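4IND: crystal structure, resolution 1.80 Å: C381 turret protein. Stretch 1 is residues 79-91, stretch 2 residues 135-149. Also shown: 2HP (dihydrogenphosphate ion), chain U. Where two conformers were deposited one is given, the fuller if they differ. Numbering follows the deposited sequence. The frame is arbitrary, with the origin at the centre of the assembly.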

# COMPACT_ATOMS: atom_id res chain seq x y z
N LEU A 79 18.45 5.40 -0.28
CA LEU A 79 19.35 5.02 0.81
C LEU A 79 19.86 3.62 0.54
O LEU A 79 19.09 2.69 0.42
CB LEU A 79 18.59 5.06 2.15
CG LEU A 79 19.45 4.56 3.33
CD1 LEU A 79 20.67 5.47 3.52
CD2 LEU A 79 18.61 4.49 4.60
N TYR A 80 21.18 3.48 0.44
CA TYR A 80 21.79 2.21 0.08
C TYR A 80 22.47 1.57 1.25
O TYR A 80 23.13 2.24 2.04
CB TYR A 80 22.86 2.41 -1.02
CG TYR A 80 22.26 2.70 -2.37
CD1 TYR A 80 21.99 1.68 -3.28
CD2 TYR A 80 21.95 4.00 -2.75
CE1 TYR A 80 21.42 1.95 -4.51
CE2 TYR A 80 21.37 4.27 -3.96
CZ TYR A 80 21.12 3.24 -4.85
OH TYR A 80 20.55 3.51 -6.08
N LEU A 81 22.32 0.25 1.33
CA LEU A 81 23.14 -0.58 2.18
C LEU A 81 24.21 -1.13 1.26
O LEU A 81 23.90 -1.75 0.23
CB LEU A 81 22.34 -1.74 2.77
CG LEU A 81 23.25 -2.75 3.48
CD1 LEU A 81 23.59 -2.22 4.87
CD2 LEU A 81 22.64 -4.16 3.54
N ILE A 82 25.46 -0.92 1.63
CA ILE A 82 26.59 -1.44 0.86
C ILE A 82 27.17 -2.63 1.62
O ILE A 82 27.38 -2.56 2.84
CB ILE A 82 27.64 -0.36 0.68
CG1 ILE A 82 27.14 0.67 -0.34
CG2 ILE A 82 28.98 -0.96 0.24
CD1 ILE A 82 27.99 1.90 -0.43
N ARG A 83 27.40 -3.73 0.90
CA ARG A 83 28.13 -4.86 1.46
C ARG A 83 29.37 -5.10 0.61
O ARG A 83 29.28 -5.23 -0.62
CB ARG A 83 27.24 -6.10 1.54
CG ARG A 83 26.15 -6.02 2.64
CD ARG A 83 25.12 -7.10 2.47
NE ARG A 83 24.36 -6.92 1.24
CZ ARG A 83 23.71 -7.89 0.61
NH1 ARG A 83 23.71 -9.12 1.10
NH2 ARG A 83 23.05 -7.61 -0.51
N ILE A 84 30.52 -5.14 1.26
CA ILE A 84 31.76 -5.50 0.56
C ILE A 84 32.30 -6.79 1.15
O ILE A 84 32.68 -6.81 2.31
CB ILE A 84 32.84 -4.42 0.70
CG1 ILE A 84 32.23 -3.02 0.53
CG2 ILE A 84 33.96 -4.64 -0.36
CD1 ILE A 84 33.26 -1.87 0.64
N LYS A 85 32.34 -7.87 0.36
CA LYS A 85 32.91 -9.12 0.87
C LYS A 85 34.40 -9.05 0.68
O LYS A 85 34.90 -8.89 -0.45
CB LYS A 85 32.36 -10.35 0.14
CG LYS A 85 32.87 -11.66 0.78
CD LYS A 85 32.42 -12.93 0.02
CE LYS A 85 30.93 -13.18 0.18
NZ LYS A 85 30.57 -13.45 1.58
N VAL A 86 35.15 -9.16 1.77
CA VAL A 86 36.61 -9.08 1.64
C VAL A 86 37.27 -10.25 2.34
O VAL A 86 36.63 -10.97 3.12
CB VAL A 86 37.19 -7.76 2.21
CG1 VAL A 86 36.59 -6.54 1.52
CG2 VAL A 86 36.97 -7.70 3.72
N TYR A 87 38.56 -10.45 2.07
CA TYR A 87 39.33 -11.47 2.75
C TYR A 87 40.71 -10.88 3.09
O TYR A 87 41.41 -10.34 2.22
CB TYR A 87 39.49 -12.74 1.89
CG TYR A 87 40.37 -13.77 2.57
CD1 TYR A 87 39.83 -14.66 3.49
CD2 TYR A 87 41.74 -13.86 2.29
CE1 TYR A 87 40.62 -15.61 4.11
CE2 TYR A 87 42.54 -14.82 2.92
CZ TYR A 87 41.97 -15.68 3.84
OH TYR A 87 42.74 -16.64 4.48
N ASN A 88 41.07 -10.95 4.36
CA ASN A 88 42.31 -10.36 4.82
C ASN A 88 43.43 -11.38 4.66
O ASN A 88 43.51 -12.36 5.41
CB ASN A 88 42.18 -9.94 6.28
CG ASN A 88 43.47 -9.31 6.82
OD1 ASN A 88 44.40 -9.01 6.05
ND2 ASN A 88 43.53 -9.10 8.13
N THR A 89 44.28 -11.19 3.65
CA THR A 89 45.35 -12.14 3.38
C THR A 89 46.53 -11.95 4.31
O THR A 89 47.42 -12.78 4.32
CB THR A 89 45.89 -12.04 1.92
OG1 THR A 89 46.54 -10.79 1.75
CG2 THR A 89 44.76 -12.16 0.89
N ASN A 90 46.55 -10.85 5.06
CA ASN A 90 47.62 -10.59 6.01
C ASN A 90 47.56 -11.50 7.25
O ASN A 90 46.49 -11.94 7.66
CB ASN A 90 47.55 -9.12 6.51
CG ASN A 90 47.59 -8.11 5.37
OD1 ASN A 90 46.72 -7.68 4.91
ND2 ASN A 90 48.58 -7.80 4.99
N SER A 91 48.71 -11.74 7.88
CA SER A 91 48.73 -12.50 9.11
C SER A 91 48.54 -11.59 10.33
O SER A 91 48.85 -11.98 11.46
CB SER A 91 50.03 -13.28 9.21
OG SER A 91 51.13 -12.39 9.18
N PRO A 135 42.91 -1.18 3.01
CA PRO A 135 44.35 -1.35 3.26
C PRO A 135 44.97 -2.50 2.47
O PRO A 135 44.27 -3.41 2.03
CB PRO A 135 44.41 -1.67 4.78
CG PRO A 135 43.09 -2.32 5.05
CD PRO A 135 42.08 -1.62 4.15
N PRO A 136 46.30 -2.45 2.29
CA PRO A 136 47.07 -3.50 1.63
C PRO A 136 46.79 -4.89 2.19
O PRO A 136 46.69 -5.07 3.42
CB PRO A 136 48.52 -3.10 1.93
CG PRO A 136 48.46 -1.62 2.07
CD PRO A 136 47.16 -1.34 2.77
N GLY A 137 46.66 -5.88 1.30
CA GLY A 137 46.49 -7.25 1.75
C GLY A 137 45.03 -7.68 1.78
O GLY A 137 44.74 -8.86 1.92
N LEU A 138 44.11 -6.73 1.64
CA LEU A 138 42.68 -7.08 1.57
C LEU A 138 42.34 -7.52 0.15
O LEU A 138 42.61 -6.80 -0.81
CB LEU A 138 41.80 -5.90 1.95
CG LEU A 138 41.28 -5.72 3.36
CD1 LEU A 138 40.08 -4.76 3.32
CD2 LEU A 138 40.90 -7.06 4.02
N ALA A 139 41.78 -8.71 0.02
CA ALA A 139 41.19 -9.16 -1.23
C ALA A 139 39.75 -8.65 -1.27
O ALA A 139 39.03 -8.73 -0.27
CB ALA A 139 41.21 -10.69 -1.26
N ILE A 140 39.32 -8.13 -2.43
CA ILE A 140 37.94 -7.68 -2.59
C ILE A 140 37.17 -8.67 -3.45
O ILE A 140 37.45 -8.81 -4.63
CB ILE A 140 37.91 -6.29 -3.23
CG1 ILE A 140 38.93 -5.37 -2.55
CG2 ILE A 140 36.51 -5.69 -3.18
CD1 ILE A 140 39.23 -4.09 -3.32
N LEU A 141 36.20 -9.36 -2.85
CA LEU A 141 35.52 -10.45 -3.55
C LEU A 141 34.20 -10.02 -4.22
O LEU A 141 33.89 -10.47 -5.34
CB LEU A 141 35.24 -11.64 -2.63
CG LEU A 141 36.35 -12.22 -1.75
CD1 LEU A 141 36.02 -13.66 -1.35
CD2 LEU A 141 37.69 -12.15 -2.41
N GLU A 142 33.42 -9.20 -3.53
CA GLU A 142 32.12 -8.76 -4.04
C GLU A 142 31.84 -7.35 -3.55
O GLU A 142 32.30 -6.96 -2.50
CB GLU A 142 30.97 -9.67 -3.60
CG GLU A 142 31.04 -11.11 -4.09
CD GLU A 142 29.95 -12.00 -3.45
OE1 GLU A 142 30.31 -13.04 -2.85
OE2 GLU A 142 28.73 -11.68 -3.57
N PHE A 143 31.08 -6.60 -4.33
CA PHE A 143 30.67 -5.26 -3.91
C PHE A 143 29.22 -5.13 -4.31
O PHE A 143 28.88 -5.30 -5.49
CB PHE A 143 31.51 -4.19 -4.61
CG PHE A 143 31.20 -2.78 -4.14
CD1 PHE A 143 31.81 -2.25 -3.02
CD2 PHE A 143 30.27 -2.00 -4.84
CE1 PHE A 143 31.52 -0.95 -2.59
CE2 PHE A 143 29.97 -0.71 -4.43
CZ PHE A 143 30.60 -0.18 -3.32
N SER A 144 28.37 -4.83 -3.32
CA SER A 144 26.91 -4.82 -3.48
C SER A 144 26.31 -3.50 -3.01
O SER A 144 26.58 -3.02 -1.91
CB SER A 144 26.27 -5.99 -2.72
OG SER A 144 24.85 -5.84 -2.61
N LEU A 145 25.47 -2.92 -3.85
CA LEU A 145 24.72 -1.70 -3.54
C LEU A 145 23.25 -2.06 -3.61
O LEU A 145 22.77 -2.42 -4.68
CB LEU A 145 24.97 -0.64 -4.63
CG LEU A 145 26.23 0.19 -4.62
CD1 LEU A 145 26.55 0.77 -6.02
CD2 LEU A 145 26.04 1.32 -3.63
N GLU A 146 22.53 -1.97 -2.50
CA GLU A 146 21.09 -2.27 -2.58
C GLU A 146 20.33 -1.23 -1.77
O GLU A 146 20.78 -0.81 -0.72
CB GLU A 146 20.78 -3.70 -2.09
CG GLU A 146 20.81 -3.87 -0.57
CD GLU A 146 19.89 -4.98 -0.04
OE1 GLU A 146 20.01 -6.15 -0.49
OE2 GLU A 146 19.06 -4.69 0.85
N ARG A 147 19.17 -0.83 -2.27
CA ARG A 147 18.33 0.11 -1.55
C ARG A 147 17.59 -0.65 -0.43
O ARG A 147 17.02 -1.70 -0.66
CB ARG A 147 17.33 0.77 -2.52
CG ARG A 147 18.04 1.66 -3.57
CD ARG A 147 17.05 2.44 -4.41
NE ARG A 147 16.19 3.23 -3.54
CZ ARG A 147 15.15 3.93 -3.96
NH1 ARG A 147 14.84 3.94 -5.25
NH2 ARG A 147 14.42 4.62 -3.09
N VAL A 148 17.64 -0.11 0.77
CA VAL A 148 16.93 -0.75 1.90
C VAL A 148 15.53 -0.14 2.04
O VAL A 148 15.27 0.92 1.52
CB VAL A 148 17.71 -0.57 3.21
CG1 VAL A 148 19.07 -1.21 3.08
CG2 VAL A 148 17.89 0.91 3.52
N PHE A 149 14.62 -0.80 2.73
CA PHE A 149 13.28 -0.25 2.85
C PHE A 149 12.57 -0.42 1.51
O PHE A 149 11.54 0.20 1.25
CB PHE A 149 13.34 1.22 3.28
CG PHE A 149 14.09 1.43 4.57
CD1 PHE A 149 13.80 0.65 5.69
CD2 PHE A 149 15.11 2.36 4.65
CE1 PHE A 149 14.52 0.81 6.87
CE2 PHE A 149 15.82 2.54 5.84
CZ PHE A 149 15.52 1.75 6.95
P 2HP U . 15.37 3.42 0.29
O1 2HP U . 14.75 4.37 1.28
O2 2HP U . 15.96 4.38 -0.70
O3 2HP U . 14.24 2.55 -0.35
O4 2HP U . 16.53 2.55 0.87
O HOH W 1 24.05 -4.46 -0.15

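The two stretches pair as neighbouring antiparallel strands, 79-88 against 138-147, and bury 1330 Å² between them, counting both sides. Three residues of the first strand, Lys85, Leu79 and Arg83, have the most surface covered by the partner, and each marks a different feature of the pairing.

Lys85 sits at the point where the register slips by one residue. Its backbone N donates to Glu142 O at 3.0 Å, as in a regular antiparallel pair, but its carbonyl serves two amides of the opposing strand: Leu141 N lies 2.8 Å from Lys85 O, whereas Glu142 N reaches the same Lys85 O only weakly, at 3.4 Å. The extra residue is Leu141, whose psi of -41° departs from the extended conformation, as expected at the first position of a classic beta bulge. The Lys85 side chain runs extended through chi2 and then bends at chi3 and chi4, both m. Its CE packs 3.1 Å from Glu142 OE1, but the charged ends stay farther apart, with Lys85 NZ 4.5 Å from Glu142 OE1, beyond a salt bridge; the ammonium finds its hydrogen bonding elsewhere in the structure. Beyond the bulge the pairing becomes regular again, Tyr87 N donating to Ala139 O at 2.9 Å and Ala139 N to Tyr87 O at 2.8 Å.

Arg83 forms a two-way backbone pair with Ser144: Arg83 N to Ser144 O is 3.0 Å and Ser144 N to Arg83 O is 2.9 Å. Its side chain leaves on the same sheet face as Ser144 and Glu146, and its end comes back over the opposing strand. There Arg83 NH2 lies 3.4 Å from Glu146 OE1 in a salt bridge of charges alone, since the carboxylate oxygen is well out of the guanidinium plane and no N-H points at it. A water also links the two strands: it accepts from Arg83 NE at 2.8 Å, donates to Leu81 O at 2.7 Å, and is hydrogen-bonded to Ser144 OG at 2.9 Å.

Leu79 lies at the end of the pairing beyond Tyr80 and Arg147. Its carbonyl O accepts from Val148 N at 3.2 Å, while its side chain, set sideways at CB, brings CD2 to 3.8 Å from Val148 CG2 and 3.6 Å from Phe149 CE2, at the edge of that ring. The backbone also helps bind the phosphate: Leu79 N donates to 2HP O2 at 2.7 Å, and Arg147 NH2 donates to the same 2HP O2 at 2.9 Å, so one oxygen draws on both strands. Next along, Arg147 CG lies over one face of the Tyr80 ring, 3.9 Å from its centroid, in a CH-pi contact.

The opposite sheet face from Arg83 and Lys85 is largely apolar. Ile82 CG1 meets Leu145 CD2 at 3.5 Å, Ile82 CG2 meets Phe143 CE1 at 3.8 Å, Ile84 CG1 meets Phe143 CD1 at 3.7 Å and Ile84 CG2 meets Ile140 CG2 at 3.9 Å, so apolar side chains follow one another along this face from Leu145 to Ile140.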